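Local atomic coordinates of 7,8-dihydro-6-hydroxymethylpterin pyrophosphokinase-dihydropteroate synthase (Plasmodium falciparum, PDB entry 6JWS), a protein that probably catalyses two successive steps of folate biosynthesis, pyrophosphorylation of 6-hydroxymethyl-7,8-dihydropterin by ATP and condensation of the product with 4-aminobenzoate to give dihydropteroate. Residues 526-531 against 560-565; 672-677 against 691-696; 210-215 against 321-326. The protein carries 1 engineered substitution. All blocks are in the same frame, centred on the assembly; numbering follows the deposited sequence.

Contact 1: 526-531 against 560-565; sequences VVLMHK and NFLVLN. With PT1 (pteroic acid), chain I; ACT (acetate ion), chain M.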
loop_
_atom_site.group_PDB
_atom_site.type_symbol
_atom_site.label_atom_id
_atom_site.label_comp_id
_atom_site.label_asym_id
_atom_site.label_seq_id
_atom_site.Cartn_x
_atom_site.Cartn_y
_atom_site.Cartn_z
ATOM N N VAL B 526 15.455 14.767 19.435
ATOM C CA VAL B 526 14.502 14.507 20.494
ATOM C C VAL B 526 13.204 13.996 19.885
ATOM O O VAL B 526 12.736 14.546 18.881
ATOM C CB VAL B 526 14.272 15.758 21.363
ATOM C CG1 VAL B 526 13.948 17.014 20.546
ATOM C CG2 VAL B 526 13.235 15.496 22.455
ATOM N N VAL B 527 12.641 12.956 20.523
ATOM C CA VAL B 527 11.316 12.477 20.202
ATOM C C VAL B 527 10.338 13.071 21.226
ATOM O O VAL B 527 10.549 12.957 22.429
ATOM C CB VAL B 527 11.289 10.933 20.178
ATOM C CG1 VAL B 527 9.936 10.379 19.718
ATOM C CG2 VAL B 527 12.426 10.349 19.324
ATOM N N LEU B 528 9.269 13.721 20.738
ATOM C CA LEU B 528 8.199 14.183 21.601
ATOM C C LEU B 528 6.981 13.289 21.405
ATOM O O LEU B 528 6.477 13.132 20.282
ATOM C CB LEU B 528 7.842 15.633 21.259
ATOM C CG LEU B 528 8.997 16.636 21.272
ATOM C CD1 LEU B 528 8.527 17.968 20.679
ATOM C CD2 LEU B 528 9.560 16.814 22.690
ATOM N N MET B 529 6.485 12.742 22.513
ATOM C CA MET B 529 5.346 11.846 22.423
ATOM C C MET B 529 4.153 12.432 23.187
ATOM O O MET B 529 4.343 13.073 24.217
ATOM C CB MET B 529 5.704 10.468 22.994
ATOM C CG MET B 529 4.749 9.373 22.577
ATOM S SD MET B 529 4.916 7.903 23.628
ATOM C CE MET B 529 3.881 8.412 25.006
ATOM N N HIS B 530 2.938 12.176 22.692
ATOM C CA HIS B 530 1.700 12.485 23.397
ATOM C C HIS B 530 1.263 11.331 24.304
ATOM O O HIS B 530 1.133 10.189 23.866
ATOM C CB HIS B 530 0.552 12.746 22.416
ATOM C CG HIS B 530 -0.735 13.003 23.131
ATOM N ND1 HIS B 530 -1.623 11.989 23.445
ATOM C CD2 HIS B 530 -1.279 14.149 23.615
ATOM C CE1 HIS B 530 -2.659 12.484 24.092
ATOM N NE2 HIS B 530 -2.464 13.807 24.228
ATOM N N LYS B 531 0.992 11.656 25.573
ATOM C CA LYS B 531 0.281 10.776 26.493
ATOM C C LYS B 531 -0.561 11.644 27.435
ATOM O O LYS B 531 -0.466 12.874 27.409
ATOM C CB LYS B 531 1.263 9.885 27.266
ATOM C CG LYS B 531 2.213 10.604 28.214
ATOM C CD LYS B 531 2.932 9.673 29.220
ATOM C CE LYS B 531 3.450 10.351 30.485
ATOM N NZ LYS B 531 2.659 11.543 30.927
ATOM N N ASN B 560 6.864 24.068 18.870
ATOM C CA ASN B 560 6.990 25.521 18.870
ATOM C C ASN B 560 7.785 25.983 20.090
ATOM O O ASN B 560 8.593 26.901 19.980
ATOM C CB ASN B 560 5.644 26.258 18.836
ATOM C CG ASN B 560 4.960 26.117 17.498
ATOM O OD1 ASN B 560 5.621 25.841 16.493
ATOM N ND2 ASN B 560 3.644 26.299 17.465
ATOM N N PHE B 561 7.522 25.358 21.246
ATOM C CA PHE B 561 8.224 25.690 22.478
ATOM C C PHE B 561 9.702 25.332 22.362
ATOM O O PHE B 561 10.553 26.162 22.651
ATOM C CB PHE B 561 7.602 24.988 23.681
ATOM C CG PHE B 561 8.307 25.248 24.991
ATOM C CD1 PHE B 561 8.221 26.489 25.609
ATOM C CD2 PHE B 561 9.013 24.242 25.637
ATOM C CE1 PHE B 561 8.828 26.720 26.838
ATOM C CE2 PHE B 561 9.613 24.475 26.869
ATOM C CZ PHE B 561 9.536 25.715 27.461
ATOM N N LEU B 562 10.016 24.120 21.908
ATOM C CA LEU B 562 11.412 23.742 21.763
ATOM C C LEU B 562 12.109 24.684 20.785
ATOM O O LEU B 562 13.238 25.113 21.026
ATOM C CB LEU B 562 11.519 22.286 21.291
ATOM C CG LEU B 562 11.675 21.274 22.422
ATOM C CD1 LEU B 562 10.387 21.110 23.218
ATOM C CD2 LEU B 562 12.164 19.936 21.887
ATOM N N VAL B 563 11.440 24.984 19.672
ATOM C CA VAL B 563 12.041 25.799 18.630
ATOM C C VAL B 563 12.264 27.233 19.136
ATOM O O VAL B 563 13.295 27.840 18.838
ATOM C CB VAL B 563 11.211 25.708 17.327
ATOM C CG1 VAL B 563 11.324 26.940 16.455
ATOM C CG2 VAL B 563 11.521 24.434 16.539
ATOM N N LEU B 564 11.322 27.762 19.932
ATOM C CA LEU B 564 11.503 29.071 20.547
ATOM C C LEU B 564 12.778 29.067 21.391
ATOM O O LEU B 564 13.409 30.095 21.588
ATOM C CB LEU B 564 10.299 29.357 21.446
ATOM C CG LEU B 564 10.323 30.683 22.217
ATOM C CD1 LEU B 564 10.304 31.886 21.264
ATOM C CD2 LEU B 564 9.111 30.754 23.147
ATOM N N ASN B 565 13.166 27.887 21.880
ATOM C CA ASN B 565 14.262 27.818 22.827
ATOM C C ASN B 565 15.529 27.389 22.096
ATOM O O ASN B 565 16.488 26.959 22.726
ATOM C CB ASN B 565 13.864 26.987 24.057
ATOM C CG ASN B 565 13.030 27.812 25.013
ATOM O OD1 ASN B 565 13.593 28.619 25.763
ATOM N ND2 ASN B 565 11.712 27.649 24.984
HETATM C C2 PT1 I . 6.156 4.614 22.284
HETATM C C3 PT1 I . 6.658 3.947 23.486
HETATM C C5 PT1 I . 7.888 4.494 24.068
HETATM N N6 PT1 I . 6.050 2.878 24.053
HETATM C C7 PT1 I . 7.937 6.175 22.361
HETATM N N9 PT1 I . 8.472 5.574 23.473
HETATM C C10 PT1 I . 6.570 2.335 25.185
HETATM N N11 PT1 I . 8.542 7.281 21.792
HETATM C C12 PT1 I . 7.718 2.869 25.757
HETATM C C21 PT1 I . -0.251 -1.106 25.356
HETATM O O22 PT1 I . -0.249 -2.355 25.182
HETATM O O1 PT1 I . 5.033 4.172 21.703
HETATM N N4 PT1 I . 6.813 5.680 21.778
HETATM N N8 PT1 I . 8.356 3.912 25.185
HETATM C C13 PT1 I . 5.852 1.177 25.826
HETATM N N14 PT1 I . 4.587 1.681 26.426
HETATM C C15 PT1 I . 3.425 1.031 26.184
HETATM C C16 PT1 I . 2.210 1.748 26.134
HETATM C C17 PT1 I . 3.459 -0.388 25.993
HETATM C C18 PT1 I . 1.011 1.043 25.866
HETATM C C19 PT1 I . 2.248 -1.082 25.745
HETATM C C20 PT1 I . 1.030 -0.362 25.662
HETATM O O23 PT1 I . -1.318 -0.474 25.270
HETATM C C ACT M . -4.856 16.383 24.826
HETATM O O ACT M . -4.383 15.411 25.487
HETATM O OXT ACT M . -6.041 16.760 24.878
HETATM C CH3 ACT M . -3.945 17.116 23.839
#
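V526 and L528 meet L562 without any ring taking part; the flat groups of F561 and H530 lie off to the sides of the contact. Over one face of the F561 ring lies the amide nitrogen ND2 of N565, 3.5 Å above the plane and displaced toward the rim. The H530 ring is held by its edge: NE2 donates in the ring plane to O of an acetate ion, 2.8 Å away and almost straight at 172°, while ND1 is hydrogen-bonded to K582 and Y554 meets the ring edge-to-face. The acetate, also bonded to R532, probably comes from the crystallisation liquor. The contact itself is purely aliphatic. CD2 of L562 does the touching for the helix, reaching CG1 of V526 at 3.7 Å and CD2 of L528 at 4.1 Å, each pair tip to tip. A chi1 of 51° sets CG1 of V526 between its backbone N and carbonyl carbon and puts this methyl, rather than CG2, against L562. This is the beta-alpha-beta crossover of a TIM barrel: strand 525-529 passes into helix 547-564, which returns to the parallel neighbour, strand 572-575, whose I572 also packs against L528 and L562. Branched aliphatic residues suit the layer between barrel wall and outer helix. V527 and M529 point the other way, into the pteroic acid pocket; the flexible thioether of M529 lays SD over a face of the pterin, 3.5 Å from N4, and V527 CG1 comes 4.0 Å from the amino nitrogen N11. At the helix end N565 turns its amide back so that ND2 donates to O of F561 at 3.0 Å, tilted 35° from the carbonyl plane; the same ND2 is also bonded to I104 O.

Contact 2: 672-677 against 691-696; sequences AIASYS and LETKSV. With MG (magnesium ion), chain O.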
loop_
_atom_site.group_PDB
_atom_site.type_symbol
_atom_site.label_atom_id
_atom_site.label_comp_id
_atom_site.label_asym_id
_atom_site.label_seq_id
_atom_site.Cartn_x
_atom_site.Cartn_y
_atom_site.Cartn_z
ATOM N N ALA B 672 2.234 -6.415 10.024
ATOM C CA ALA B 672 1.218 -5.757 9.212
ATOM C C ALA B 672 1.331 -4.229 9.357
ATOM O O ALA B 672 1.230 -3.497 8.370
ATOM C CB ALA B 672 -0.154 -6.264 9.620
ATOM N N ILE B 673 1.555 -3.740 10.592
ATOM C CA ILE B 673 1.667 -2.300 10.812
ATOM C C ILE B 673 3.007 -1.788 10.282
ATOM O O ILE B 673 3.103 -0.656 9.808
ATOM C CB ILE B 673 1.398 -1.929 12.285
ATOM C CG1 ILE B 673 -0.015 -2.371 12.688
ATOM C CG2 ILE B 673 1.590 -0.424 12.503
ATOM C CD1 ILE B 673 -0.325 -2.209 14.159
ATOM N N ALA B 674 4.035 -2.644 10.313
ATOM C CA ALA B 674 5.294 -2.302 9.653
ATOM C C ALA B 674 5.066 -2.023 8.165
ATOM O O ALA B 674 5.637 -1.072 7.626
ATOM C CB ALA B 674 6.334 -3.386 9.851
ATOM N N SER B 675 4.221 -2.846 7.520
ATOM C CA SER B 675 3.936 -2.718 6.088
ATOM C C SER B 675 3.199 -1.417 5.808
ATOM O O SER B 675 3.570 -0.682 4.895
ATOM C CB SER B 675 3.093 -3.855 5.571
ATOM O OG SER B 675 3.770 -5.064 5.810
ATOM N N TYR B 676 2.116 -1.222 6.570
ATOM C CA TYR B 676 1.318 -0.010 6.538
ATOM C C TYR B 676 2.232 1.206 6.711
ATOM O O TYR B 676 2.154 2.153 5.934
ATOM C CB TYR B 676 0.227 -0.075 7.614
ATOM C CG TYR B 676 -0.658 1.146 7.630
ATOM C CD1 TYR B 676 -1.578 1.351 6.607
ATOM C CD2 TYR B 676 -0.590 2.077 8.667
ATOM C CE1 TYR B 676 -2.393 2.464 6.596
ATOM C CE2 TYR B 676 -1.421 3.189 8.686
ATOM C CZ TYR B 676 -2.308 3.384 7.642
ATOM O OH TYR B 676 -3.131 4.465 7.619
ATOM N N SER B 677 3.142 1.135 7.687
ATOM C CA SER B 677 4.055 2.228 8.023
ATOM C C SER B 677 4.994 2.526 6.866
ATOM O O SER B 677 5.273 3.690 6.578
ATOM C CB SER B 677 4.876 1.882 9.249
ATOM O OG SER B 677 4.035 1.862 10.397
ATOM N N LEU B 691 14.589 -8.513 13.487
ATOM C CA LEU B 691 14.865 -9.372 12.346
ATOM C C LEU B 691 13.596 -9.508 11.513
ATOM O O LEU B 691 13.643 -9.456 10.290
ATOM C CB LEU B 691 15.349 -10.747 12.825
ATOM C CG LEU B 691 15.488 -11.793 11.715
ATOM C CD1 LEU B 691 16.642 -12.761 12.010
ATOM C CD2 LEU B 691 14.162 -12.554 11.491
ATOM N N GLU B 692 12.466 -9.707 12.192
ATOM C CA GLU B 692 11.199 -9.894 11.509
ATOM C C GLU B 692 10.844 -8.634 10.709
ATOM O O GLU B 692 10.480 -8.708 9.541
ATOM C CB GLU B 692 10.127 -10.228 12.546
ATOM C CG GLU B 692 10.380 -11.526 13.303
ATOM C CD GLU B 692 11.160 -11.411 14.610
ATOM O OE1 GLU B 692 12.209 -10.728 14.642
ATOM O OE2 GLU B 692 10.698 -11.997 15.617
ATOM N N THR B 693 10.970 -7.460 11.344
ATOM C CA THR B 693 10.578 -6.189 10.754
ATOM C C THR B 693 11.468 -5.873 9.549
ATOM O O THR B 693 10.983 -5.448 8.498
ATOM C CB THR B 693 10.600 -5.080 11.821
ATOM O OG1 THR B 693 9.744 -5.499 12.891
ATOM C CG2 THR B 693 10.143 -3.739 11.290
ATOM N N LYS B 694 12.783 -6.067 9.716
ATOM C CA LYS B 694 13.735 -5.828 8.639
ATOM C C LYS B 694 13.438 -6.722 7.430
ATOM O O LYS B 694 13.648 -6.299 6.292
ATOM C CB LYS B 694 15.161 -6.088 9.135
ATOM C CG LYS B 694 16.281 -5.662 8.191
ATOM C CD LYS B 694 16.256 -4.177 7.889
ATOM C CE LYS B 694 17.531 -3.652 7.263
ATOM N NZ LYS B 694 17.870 -4.382 6.020
ATOM N N SER B 695 12.989 -7.959 7.677
ATOM C CA SER B 695 12.724 -8.884 6.589
ATOM C C SER B 695 11.569 -8.340 5.759
ATOM O O SER B 695 11.620 -8.391 4.525
ATOM C CB SER B 695 12.412 -10.271 7.094
ATOM O OG SER B 695 13.501 -10.781 7.846
ATOM N N VAL B 696 10.563 -7.784 6.458
ATOM C CA VAL B 696 9.400 -7.201 5.824
ATOM C C VAL B 696 9.811 -5.975 5.018
ATOM O O VAL B 696 9.455 -5.846 3.863
ATOM C CB VAL B 696 8.268 -6.908 6.833
ATOM C CG1 VAL B 696 7.211 -5.970 6.244
ATOM C CG2 VAL B 696 7.601 -8.204 7.298
HETATM MG MG MG O . 11.112 -12.062 17.763
HETATM O O HOH W 1 12.185 -14.146 17.253
HETATM O O HOH W 2 12.861 -11.087 16.923
#
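A674 and S675 of one helix face T693 and V696 of the other through small groups, which let the two helices approach to 6.7 Å between the CA atoms of A674 and T693. The helices follow one another through barrel strand 684-687, whose I685 touches both A674 and T693. The CB of A674 meets CG2 of T693 at 4.1 Å. The threonine splits its two branches between two tasks: its methyl lies anti to the backbone N and turns to the neighbouring helix, whereas OG1, beside the N (chi1 -56°), bonds back to D689 O. V696 likewise sets CG1 anti to its N (chi1 165°), placing it 3.6 Å from OG of S675. On another side of helix 690-704, E692 bends at chi2 (92°) and brings OE2 to magnesium at 2.2 Å, a site completed by D689, the carbonyl oxygen of M648 and two waters. No hydrogen bond crosses between the segments, so van der Waals contact holds them; the hydroxyls spend their bonds elsewhere, T693 on D689, and S675 on L671 O of its own helix and on S675 OG of the second subunit, which makes helix 657-680 part of the dimer interface too.

Contact 3: 210-215 against 321-326; sequences DILFFN and VYTTHR. With MG (magnesium ion), chain K; ATP (adenosine-5'-triphosphate), chain J.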
loop_
_atom_site.group_PDB
_atom_site.type_symbol
_atom_site.label_atom_id
_atom_site.label_comp_id
_atom_site.label_asym_id
_atom_site.label_seq_id
_atom_site.Cartn_x
_atom_site.Cartn_y
_atom_site.Cartn_z
ATOM N N ASP B 210 23.296 35.004 4.984
ATOM C CA ASP B 210 22.643 36.178 4.428
ATOM C C ASP B 210 21.706 36.745 5.473
ATOM O O ASP B 210 21.236 35.997 6.318
ATOM C CB ASP B 210 21.805 35.826 3.200
ATOM C CG ASP B 210 22.667 35.383 2.036
ATOM O OD1 ASP B 210 23.763 35.948 1.892
ATOM O OD2 ASP B 210 22.244 34.472 1.292
ATOM N N ILE B 211 21.449 38.057 5.410
ATOM C CA ILE B 211 20.431 38.625 6.272
ATOM C C ILE B 211 19.185 38.803 5.425
ATOM O O ILE B 211 19.242 39.486 4.416
ATOM C CB ILE B 211 20.870 39.960 6.897
ATOM C CG1 ILE B 211 22.247 39.861 7.561
ATOM C CG2 ILE B 211 19.800 40.470 7.857
ATOM C CD1 ILE B 211 22.707 41.166 8.181
ATOM N N LEU B 212 18.085 38.160 5.816
ATOM C CA LEU B 212 16.885 38.226 5.003
ATOM C C LEU B 212 16.031 39.389 5.486
ATOM O O LEU B 212 15.460 40.124 4.697
ATOM C CB LEU B 212 16.130 36.894 5.086
ATOM C CG LEU B 212 16.885 35.658 4.584
ATOM C CD1 LEU B 212 16.129 34.376 4.945
ATOM C CD2 LEU B 212 17.149 35.726 3.080
ATOM N N PHE B 213 15.901 39.523 6.802
ATOM C CA PHE B 213 15.091 40.588 7.346
ATOM C C PHE B 213 15.798 41.134 8.575
ATOM O O PHE B 213 16.580 40.434 9.210
ATOM C CB PHE B 213 13.707 40.077 7.751
ATOM C CG PHE B 213 12.816 39.633 6.620
ATOM C CD1 PHE B 213 12.264 40.557 5.742
ATOM C CD2 PHE B 213 12.504 38.285 6.449
ATOM C CE1 PHE B 213 11.424 40.143 4.711
ATOM C CE2 PHE B 213 11.664 37.876 5.422
ATOM C CZ PHE B 213 11.126 38.805 4.551
ATOM N N PHE B 214 15.500 42.391 8.890
ATOM C CA PHE B 214 15.996 43.024 10.102
ATOM C C PHE B 214 14.939 44.032 10.535
ATOM O O PHE B 214 14.761 45.073 9.902
ATOM C CB PHE B 214 17.364 43.665 9.848
ATOM C CG PHE B 214 18.133 44.021 11.095
ATOM C CD1 PHE B 214 17.661 44.980 11.978
ATOM C CD2 PHE B 214 19.344 43.407 11.372
ATOM C CE1 PHE B 214 18.372 45.295 13.126
ATOM C CE2 PHE B 214 20.055 43.730 12.516
ATOM C CZ PHE B 214 19.570 44.679 13.385
ATOM N N ASN B 215 14.209 43.682 11.590
ATOM C CA ASN B 215 13.035 44.443 11.958
ATOM C C ASN B 215 12.198 44.642 10.698
ATOM O O ASN B 215 12.208 43.780 9.811
ATOM C CB ASN B 215 13.415 45.701 12.746
ATOM C CG ASN B 215 14.088 45.360 14.063
ATOM O OD1 ASN B 215 13.894 44.267 14.607
ATOM N ND2 ASN B 215 14.900 46.274 14.575
ATOM N N VAL B 321 17.915 40.644 -1.438
ATOM C CA VAL B 321 17.495 40.816 -2.825
ATOM C C VAL B 321 16.665 39.602 -3.250
ATOM O O VAL B 321 15.714 39.729 -4.015
ATOM C CB VAL B 321 18.729 41.016 -3.740
ATOM C CG1 VAL B 321 18.405 40.893 -5.218
ATOM C CG2 VAL B 321 19.435 42.335 -3.474
ATOM N N TYR B 322 17.004 38.426 -2.714
ATOM C CA TYR B 322 16.495 37.196 -3.294
ATOM C C TYR B 322 15.290 36.635 -2.538
ATOM O O TYR B 322 14.739 35.623 -2.950
ATOM C CB TYR B 322 17.648 36.221 -3.544
ATOM C CG TYR B 322 18.403 36.507 -4.822
ATOM C CD1 TYR B 322 18.000 35.942 -6.023
ATOM C CD2 TYR B 322 19.503 37.355 -4.840
ATOM C CE1 TYR B 322 18.677 36.199 -7.205
ATOM C CE2 TYR B 322 20.187 37.635 -6.018
ATOM C CZ TYR B 322 19.772 37.049 -7.204
ATOM O OH TYR B 322 20.425 37.281 -8.375
ATOM N N THR B 323 14.831 37.339 -1.498
ATOM C CA THR B 323 13.846 36.822 -0.554
ATOM C C THR B 323 12.630 36.200 -1.244
ATOM O O THR B 323 12.127 35.172 -0.806
ATOM C CB THR B 323 13.434 37.905 0.445
ATOM O OG1 THR B 323 14.654 38.417 0.979
ATOM C CG2 THR B 323 12.567 37.378 1.567
ATOM N N THR B 324 12.181 36.823 -2.329
ATOM C CA THR B 324 10.928 36.538 -3.007
ATOM C C THR B 324 11.209 35.778 -4.301
ATOM O O THR B 324 10.297 35.260 -4.947
ATOM C CB THR B 324 10.230 37.881 -3.265
ATOM O OG1 THR B 324 9.396 38.030 -2.121
ATOM C CG2 THR B 324 9.428 37.960 -4.543
ATOM N N HIS B 325 12.488 35.725 -4.673
ATOM C CA HIS B 325 12.870 35.238 -5.987
ATOM C C HIS B 325 13.310 33.775 -5.898
ATOM O O HIS B 325 13.046 32.994 -6.806
ATOM C CB HIS B 325 13.887 36.204 -6.613
ATOM C CG HIS B 325 14.046 36.048 -8.090
ATOM N ND1 HIS B 325 14.963 35.160 -8.654
ATOM C CD2 HIS B 325 13.421 36.660 -9.122
ATOM C CE1 HIS B 325 14.891 35.232 -9.969
ATOM N NE2 HIS B 325 13.949 36.147 -10.282
ATOM N N ARG B 326 13.984 33.408 -4.803
ATOM C CA ARG B 326 14.453 32.044 -4.614
ATOM C C ARG B 326 13.401 31.215 -3.881
ATOM O O ARG B 326 13.048 31.505 -2.738
ATOM C CB ARG B 326 15.739 32.023 -3.786
ATOM C CG ARG B 326 16.975 32.424 -4.565
ATOM C CD ARG B 326 18.225 31.758 -4.045
ATOM N NE ARG B 326 19.316 32.291 -4.845
ATOM C CZ ARG B 326 20.177 33.217 -4.437
ATOM N NH1 ARG B 326 20.098 33.717 -3.214
ATOM N NH2 ARG B 326 21.129 33.626 -5.258
HETATM MG MG MG K . 25.110 35.421 0.099
HETATM P PG ATP J . 24.022 37.710 -1.731
HETATM O O1G ATP J . 23.202 36.560 -2.288
HETATM O O2G ATP J . 23.470 39.071 -2.122
HETATM O O3G ATP J . 24.232 37.580 -0.236
HETATM P PB ATP J . 26.305 36.480 -3.248
HETATM O O1B ATP J . 27.334 37.156 -4.087
HETATM O O2B ATP J . 25.380 35.485 -3.877
HETATM O O3B ATP J . 25.477 37.606 -2.458
HETATM P PA ATP J . 27.809 36.299 -0.742
HETATM O O1A ATP J . 26.897 36.163 0.438
HETATM O O2A ATP J . 29.162 35.668 -0.665
HETATM O O3A ATP J . 27.050 35.747 -2.040
HETATM O "O5'" ATP J . 27.972 37.851 -1.122
HETATM C "C5'" ATP J . 27.221 38.828 -0.354
HETATM C "C4'" ATP J . 27.337 40.178 -1.013
HETATM O "O4'" ATP J . 26.027 40.796 -1.112
HETATM C "C3'" ATP J . 28.216 41.187 -0.267
HETATM O "O3'" ATP J . 28.894 41.997 -1.220
HETATM C "C2'" ATP J . 27.194 41.923 0.605
HETATM O "O2'" ATP J . 27.526 43.252 0.933
HETATM C "C1'" ATP J . 25.975 41.956 -0.307
HETATM N N9 ATP J . 24.710 41.985 0.430
HETATM C C8 ATP J . 23.689 42.879 0.237
HETATM N N7 ATP J . 22.672 42.666 1.040
HETATM C C5 ATP J . 23.041 41.550 1.780
HETATM C C6 ATP J . 22.377 40.822 2.785
HETATM N N6 ATP J . 21.167 41.138 3.230
HETATM N N1 ATP J . 23.026 39.758 3.324
HETATM C C2 ATP J . 24.251 39.454 2.870
HETATM N N3 ATP J . 24.967 40.067 1.927
HETATM C C4 ATP J . 24.298 41.122 1.416
HETATM O O HOH W 3 23.469 34.302 -1.036
#
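T323, which meets L212 and F213, is carried on a tight turn fastened at the carbonyl oxygen of Y322. Two backbone bonds converge there: H325 N donates to Y322 O at 2.8 Å, and R326 N donates to Y322 O at 3.0 Å. Beta branching lets T323 serve two ends at once: its OG1 (chi1 -52°) is hydrogen-bonded to H320 O, and its CG2, anti to the backbone N, leans obliquely on the F213 ring, 3.6 Å from CZ. CD2 of L212 comes only to 4.2 Å from OG1 of T323, a looser approach. L212 and F213 both face V19, a classic beta bulge in strand 208-214, consistent with two consecutive side chains reaching the same threonine. Just before the bulge the strand meets ATP. The backbone of I211 grips the adenine edge, its N donating to N1 at 3.1 Å and nearly straight (176°), its O accepting from N6 at 2.8 Å; main-chain atoms read the base, with the isoleucine side chain close by. D210, an acid suited to a metal, sends OD1 to magnesium at 2.3 Å, together with D208, a water and oxygens of the alpha and gamma phosphates. From the loop, R326 lays its guanidinium over the Y322 ring, NH2 3.8 Å above the centre, with its edge turned toward O1G of ATP; a positive charge probably suits a place beside the triphosphate. The site belongs to the hydroxymethylpterin pyrophosphokinase (HPPK) domain: strand 208-214, bonded to strand 16-24, is an outermost strand of its antiparallel sheet, helix 177-190 packs on I211 and F214, V321 rests on helix 129-148, and R326 occupies the N-cap of helix 327-336.

The contacts divide between the two catalytic halves of the enzyme. Contact 3 lies in the kinase half and holds part of the ATP and magnesium site; contacts 1 and 2 belong to the TIM barrel that binds pteroic acid. Contact 1 backs onto the pteroic acid pocket directly, through V527 and M529, whereas in contact 2 the side chain of T693 is about 14 Å from that ligand and E692 binds a separate magnesium ion. The centre of contact 1 is about 28 Å from those of both others, while the centres of contacts 2 and 3 are about 44 Å apart, on opposite sides of the chain's centre. No two contacts touch.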